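Local coordinates for peroxisomal membrane protein PEX15 (Saccharomyces cerevisiae, PDB 5VXV) that anchors the AAA-ATPase pair PEX1 and PEX6 to the peroxisomal membrane, supporting extraction of the PEX5 receptor, at residues 130-143 against 178-190. Sequence-based numbering, arbitrary orientation.
Sequences IFVYITKMRTTIDV and LPKLSPTLKGLYL
A single water, gripped by three groups, carries the polar link between Ile134, Arg138 and Thr184. It donates to Ile134 O at 2.7 Å, lies 3.2 Å from Thr184 OG1, and accepts a weak bond from Arg138 NH1. The arginine chain runs extended from CG to NE, which brings the edge of its guanidinium near Thr184 OG1 without a direct hydrogen bond; no such bond joins the two segments anywhere.

Most of the remaining contact is made by carbon atoms. Ile134 reaches across with CD1, 3.8 Å from Lys180 CB; its CG1 branch sits between backbone N and carbonyl carbon, a torsion (chi1 65°) that turns CD1 to Lys180 and Leu181 and leaves CG2 facing the methyl of Thr184. Ile130 CG2 meets Leu178 CD1 and Leu181 CD1 together, Leu178 crossing it at about a right angle. On the surface, the extended Lys180 chain passes obliquely by the Phe131 ring, Lys180 CD 3.9 Å from Phe131 CE1. In one conformer, Thr135 OG1 sits over the centre of that ring, 3.6 Å above its plane, and donates to Phe131 O at 2.8 Å.

Further along the chain, Leu188 CD1 packs 3.7 Å from Ile141 CG2, and Val143, first residue of helix 143-161, sets CG2 against Leu188 CB.

The two helix segments cross at 53° with axes 10.9 Å apart, joining the C-terminal end of helix 112-136 to short helix 181-187 in the mainly helical, predicted cytoplasmic domain. Helix 143-161 adds Ile150 against Ile130 and Leu146 against Ile141, helix 168-177 touches Leu181, and helix 196-217 borders Val143 and Leu190.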
loop_
_atom_site.group_PDB
_atom_site.type_symbol
_atom_site.label_atom_id
_atom_site.label_comp_id
_atom_site.label_asym_id
_atom_site.label_seq_id
_atom_site.Cartn_x
_atom_site.Cartn_y
_atom_site.Cartn_z
ATOM N N ILE A 130 -10.688 -0.804 -5.544
ATOM C CA ILE A 130 -11.092 -2.204 -5.457
ATOM C C ILE A 130 -12.226 -2.486 -6.434
ATOM O O ILE A 130 -12.225 -3.512 -7.127
ATOM C CB ILE A 130 -11.476 -2.564 -4.009
ATOM C CG1 ILE A 130 -10.229 -2.559 -3.117
ATOM C CG2 ILE A 130 -12.141 -3.937 -3.946
ATOM C CD1 ILE A 130 -10.531 -2.568 -1.632
ATOM N N PHE A 131 -13.204 -1.582 -6.518
ATOM C CA PHE A 131 -14.297 -1.771 -7.468
ATOM C C PHE A 131 -13.773 -1.784 -8.898
ATOM O O PHE A 131 -14.166 -2.633 -9.709
ATOM C CB PHE A 131 -15.353 -0.678 -7.299
ATOM C CG PHE A 131 -16.464 -0.754 -8.314
ATOM C CD1 PHE A 131 -17.593 -1.514 -8.068
ATOM C CD2 PHE A 131 -16.370 -0.081 -9.521
ATOM C CE1 PHE A 131 -18.610 -1.597 -8.998
ATOM C CE2 PHE A 131 -17.385 -0.164 -10.458
ATOM C CZ PHE A 131 -18.507 -0.922 -10.193
ATOM N N VAL A 132 -12.899 -0.832 -9.234
ATOM C CA VAL A 132 -12.309 -0.801 -10.570
ATOM C C VAL A 132 -11.618 -2.124 -10.868
ATOM O O VAL A 132 -11.779 -2.699 -11.951
ATOM C CB VAL A 132 -11.333 0.383 -10.701
ATOM C CG1 VAL A 132 -10.541 0.296 -12.010
ATOM C CG2 VAL A 132 -12.087 1.703 -10.637
ATOM N N TYR A 133 -10.836 -2.628 -9.910
ATOM C CA TYR A 133 -10.028 -3.811 -10.177
ATOM C C TYR A 133 -10.902 -5.038 -10.414
ATOM O O TYR A 133 -10.706 -5.768 -11.392
ATOM C CB TYR A 133 -9.049 -4.069 -9.032
ATOM C CG TYR A 133 -8.139 -5.237 -9.337
ATOM C CD1 TYR A 133 -7.014 -5.076 -10.133
ATOM C CD2 TYR A 133 -8.427 -6.506 -8.865
ATOM C CE1 TYR A 133 -6.191 -6.143 -10.434
ATOM C CE2 TYR A 133 -7.614 -7.581 -9.160
ATOM C CZ TYR A 133 -6.500 -7.396 -9.947
ATOM O OH TYR A 133 -5.693 -8.470 -10.242
ATOM N N ILE A 134 -11.867 -5.293 -9.526
ATOM C CA ILE A 134 -12.648 -6.520 -9.647
ATOM C C ILE A 134 -13.609 -6.462 -10.829
ATOM O O ILE A 134 -14.092 -7.507 -11.278
ATOM C CB ILE A 134 -13.407 -6.835 -8.342
ATOM C CG1 ILE A 134 -14.471 -5.773 -8.041
ATOM C CG2 ILE A 134 -12.419 -6.969 -7.185
ATOM C CD1 ILE A 134 -15.351 -6.107 -6.849
ATOM N N THR A 135 -13.914 -5.262 -11.324
ATOM C CA THR A 135 -14.740 -5.116 -12.518
ATOM C C THR A 135 -13.897 -5.259 -13.781
ATOM O O THR A 135 -14.167 -6.112 -14.634
ATOM C CB THR A 135 -15.448 -3.754 -12.506
ATOM O OG1 THR A 135 -16.245 -3.630 -11.322
ATOM C CG2 THR A 135 -16.341 -3.586 -13.736
ATOM N N LYS A 136 -12.859 -4.429 -13.905
ATOM C CA LYS A 136 -12.074 -4.384 -15.136
ATOM C C LYS A 136 -11.234 -5.641 -15.337
ATOM O O LYS A 136 -10.916 -5.990 -16.480
ATOM C CB LYS A 136 -11.177 -3.148 -15.132
ATOM C CG LYS A 136 -11.935 -1.837 -15.273
HETATM N N MSE A 137 -10.867 -6.330 -14.261
HETATM C CA MSE A 137 -9.992 -7.495 -14.372
HETATM C C MSE A 137 -10.708 -8.809 -14.076
HETATM O O MSE A 137 -10.068 -9.839 -13.873
HETATM C CB MSE A 137 -8.789 -7.337 -13.442
HETATM C CG MSE A 137 -7.870 -6.192 -13.848
HETATM SE SE MSE A 137 -6.981 -6.493 -15.564
HETATM C CE MSE A 137 -5.482 -7.561 -14.921
ATOM N N ARG A 138 -12.039 -8.777 -14.066
ATOM C CA ARG A 138 -12.816 -10.006 -14.003
ATOM C C ARG A 138 -12.388 -10.943 -15.125
ATOM O O ARG A 138 -12.287 -10.528 -16.282
ATOM C CB ARG A 138 -14.306 -9.674 -14.115
ATOM C CG ARG A 138 -15.252 -10.830 -13.842
ATOM C CD ARG A 138 -16.696 -10.344 -13.847
ATOM N NE ARG A 138 -17.661 -11.425 -13.676
ATOM C CZ ARG A 138 -18.009 -11.949 -12.504
ATOM N NH1 ARG A 138 -17.460 -11.504 -11.379
ATOM N NH2 ARG A 138 -18.904 -12.926 -12.454
ATOM N N THR A 139 -12.131 -12.207 -14.764
ATOM C CA THR A 139 -11.615 -13.258 -15.646
ATOM C C THR A 139 -10.086 -13.280 -15.640
ATOM O O THR A 139 -9.482 -14.290 -16.012
ATOM C CB THR A 139 -12.139 -13.119 -17.088
ATOM O OG1 THR A 139 -13.567 -13.259 -17.100
ATOM C CG2 THR A 139 -11.539 -14.182 -18.008
ATOM N N THR A 140 -9.446 -12.195 -15.205
ATOM C CA THR A 140 -7.986 -12.116 -15.155
ATOM C C THR A 140 -7.522 -11.523 -13.823
ATOM O O THR A 140 -6.710 -10.596 -13.775
ATOM C CB THR A 140 -7.444 -11.297 -16.328
ATOM O OG1 THR A 140 -7.987 -9.972 -16.293
ATOM C CG2 THR A 140 -7.812 -11.947 -17.656
ATOM N N ILE A 141 -8.015 -12.086 -12.711
ATOM C CA ILE A 141 -7.723 -11.586 -11.369
ATOM C C ILE A 141 -6.428 -12.195 -10.847
ATOM O O ILE A 141 -6.195 -13.403 -10.970
ATOM C CB ILE A 141 -8.883 -11.898 -10.402
ATOM C CG1 ILE A 141 -10.175 -11.203 -10.842
ATOM C CG2 ILE A 141 -8.509 -11.497 -8.968
ATOM C CD1 ILE A 141 -10.212 -9.703 -10.602
ATOM N N ASP A 142 -5.598 -11.350 -10.235
ATOM C CA ASP A 142 -4.450 -11.782 -9.435
ATOM C C ASP A 142 -4.972 -12.119 -8.043
ATOM O O ASP A 142 -5.177 -11.232 -7.211
ATOM C CB ASP A 142 -3.391 -10.683 -9.400
ATOM C CG ASP A 142 -2.203 -11.025 -8.516
ATOM O OD1 ASP A 142 -2.196 -12.094 -7.874
ATOM O OD2 ASP A 142 -1.270 -10.197 -8.460
ATOM N N VAL A 143 -5.188 -13.411 -7.792
ATOM C CA VAL A 143 -5.854 -13.845 -6.565
ATOM C C VAL A 143 -5.033 -13.454 -5.341
ATOM O O VAL A 143 -5.560 -12.903 -4.367
ATOM C CB VAL A 143 -6.119 -15.362 -6.619
ATOM C CG1 VAL A 143 -6.449 -15.926 -5.242
ATOM C CG2 VAL A 143 -7.252 -15.659 -7.589
ATOM N N LEU A 178 -19.513 -2.237 -1.146
ATOM C CA LEU A 178 -19.069 -2.726 -2.451
ATOM C C LEU A 178 -19.766 -4.054 -2.700
ATOM O O LEU A 178 -19.180 -5.128 -2.502
ATOM C CB LEU A 178 -17.549 -2.882 -2.514
ATOM C CG LEU A 178 -16.684 -1.622 -2.639
ATOM C CD1 LEU A 178 -15.227 -2.026 -2.810
ATOM C CD2 LEU A 178 -17.125 -0.735 -3.796
ATOM N N PRO A 179 -21.032 -4.021 -3.131
ATOM C CA PRO A 179 -21.806 -5.273 -3.239
ATOM C C PRO A 179 -21.205 -6.310 -4.171
ATOM O O PRO A 179 -21.506 -7.500 -4.012
ATOM C CB PRO A 179 -23.175 -4.794 -3.742
ATOM C CG PRO A 179 -23.254 -3.367 -3.313
ATOM C CD PRO A 179 -21.858 -2.840 -3.431
ATOM N N LYS A 180 -20.379 -5.915 -5.140
ATOM C CA LYS A 180 -19.742 -6.892 -6.017
ATOM C C LYS A 180 -18.642 -7.685 -5.324
ATOM O O LYS A 180 -18.173 -8.677 -5.893
ATOM C CB LYS A 180 -19.140 -6.204 -7.246
ATOM C CG LYS A 180 -20.130 -5.832 -8.336
ATOM C CD LYS A 180 -19.395 -5.338 -9.576
ATOM C CE LYS A 180 -20.354 -4.831 -10.641
ATOM N NZ LYS A 180 -19.661 -4.523 -11.922
ATOM N N LEU A 181 -18.225 -7.288 -4.121
ATOM C CA LEU A 181 -16.970 -7.798 -3.574
ATOM C C LEU A 181 -17.098 -9.235 -3.077
ATOM O O LEU A 181 -16.323 -10.108 -3.478
ATOM C CB LEU A 181 -16.476 -6.889 -2.447
ATOM C CG LEU A 181 -15.086 -7.240 -1.909
ATOM C CD1 LEU A 181 -14.032 -7.212 -3.014
ATOM C CD2 LEU A 181 -14.702 -6.293 -0.787
ATOM N N SER A 182 -18.047 -9.498 -2.178
ATOM C CA SER A 182 -18.174 -10.852 -1.645
ATOM C C SER A 182 -18.392 -11.877 -2.750
ATOM O O SER A 182 -17.718 -12.921 -2.735
ATOM C CB SER A 182 -19.293 -10.902 -0.600
ATOM O OG SER A 182 -19.486 -12.227 -0.132
ATOM N N PRO A 183 -19.288 -11.663 -3.721
ATOM C CA PRO A 183 -19.396 -12.627 -4.832
ATOM C C PRO A 183 -18.071 -12.903 -5.524
ATOM O O PRO A 183 -17.751 -14.067 -5.800
ATOM C CB PRO A 183 -20.405 -11.954 -5.772
ATOM C CG PRO A 183 -21.213 -11.071 -4.900
ATOM C CD PRO A 183 -20.298 -10.593 -3.816
ATOM N N THR A 184 -17.293 -11.860 -5.826
ATOM C CA THR A 184 -15.984 -12.060 -6.440
ATOM C C THR A 184 -15.075 -12.879 -5.533
ATOM O O THR A 184 -14.492 -13.882 -5.960
ATOM C CB THR A 184 -15.341 -10.705 -6.762
ATOM O OG1 THR A 184 -16.044 -10.084 -7.844
ATOM C CG2 THR A 184 -13.868 -10.861 -7.148
ATOM N N LEU A 185 -14.944 -12.466 -4.270
ATOM C CA LEU A 185 -13.968 -13.094 -3.386
ATOM C C LEU A 185 -14.363 -14.518 -3.013
ATOM O O LEU A 185 -13.486 -15.347 -2.741
ATOM C CB LEU A 185 -13.780 -12.242 -2.129
ATOM C CG LEU A 185 -13.279 -10.810 -2.346
ATOM C CD1 LEU A 185 -13.014 -10.133 -1.010
ATOM C CD2 LEU A 185 -12.023 -10.771 -3.212
ATOM N N LYS A 186 -15.664 -14.826 -2.988
ATOM C CA LYS A 186 -16.099 -16.193 -2.718
ATOM C C LYS A 186 -15.893 -17.121 -3.905
ATOM O O LYS A 186 -15.813 -18.340 -3.713
ATOM C CB LYS A 186 -17.580 -16.225 -2.325
ATOM C CG LYS A 186 -17.884 -15.657 -0.950
ATOM C CD LYS A 186 -19.338 -15.908 -0.557
ATOM C CE LYS A 186 -19.580 -17.362 -0.168
ATOM N NZ LYS A 186 -20.959 -17.587 0.346
ATOM N N GLY A 187 -15.815 -16.582 -5.120
ATOM C CA GLY A 187 -15.685 -17.376 -6.320
ATOM C C GLY A 187 -14.272 -17.562 -6.817
ATOM O O GLY A 187 -14.071 -18.256 -7.818
ATOM N N LEU A 188 -13.288 -16.961 -6.153
ATOM C CA LEU A 188 -11.884 -17.085 -6.511
ATOM C C LEU A 188 -11.156 -17.831 -5.404
ATOM O O LEU A 188 -11.399 -17.587 -4.218
ATOM C CB LEU A 188 -11.254 -15.708 -6.726
ATOM C CG LEU A 188 -11.885 -14.873 -7.839
ATOM C CD1 LEU A 188 -11.426 -13.431 -7.735
ATOM C CD2 LEU A 188 -11.543 -15.451 -9.201
ATOM N N TYR A 189 -10.259 -18.736 -5.790
ATOM C CA TYR A 189 -9.696 -19.705 -4.861
ATOM C C TYR A 189 -8.184 -19.576 -4.777
ATOM O O TYR A 189 -7.495 -19.515 -5.801
ATOM C CB TYR A 189 -10.093 -21.122 -5.271
ATOM C CG TYR A 189 -11.569 -21.355 -5.087
ATOM C CD1 TYR A 189 -12.077 -21.736 -3.854
ATOM C CD2 TYR A 189 -12.459 -21.157 -6.131
ATOM C CE1 TYR A 189 -13.428 -21.937 -3.672
ATOM C CE2 TYR A 189 -13.814 -21.355 -5.957
ATOM C CZ TYR A 189 -14.293 -21.743 -4.725
ATOM O OH TYR A 189 -15.641 -21.942 -4.545
ATOM N N LEU A 190 -7.684 -19.534 -3.541
ATOM C CA LEU A 190 -6.257 -19.644 -3.278
ATOM C C LEU A 190 -5.803 -21.095 -3.292
ATOM O O LEU A 190 -4.657 -21.384 -3.650
ATOM C CB LEU A 190 -5.941 -19.000 -1.929
ATOM C CG LEU A 190 -6.122 -17.482 -1.913
ATOM C CD1 LEU A 190 -6.540 -16.982 -0.542
ATOM C CD2 LEU A 190 -4.833 -16.809 -2.356
HETATM O O HOH W 1 -14.448 -10.086 -10.623
#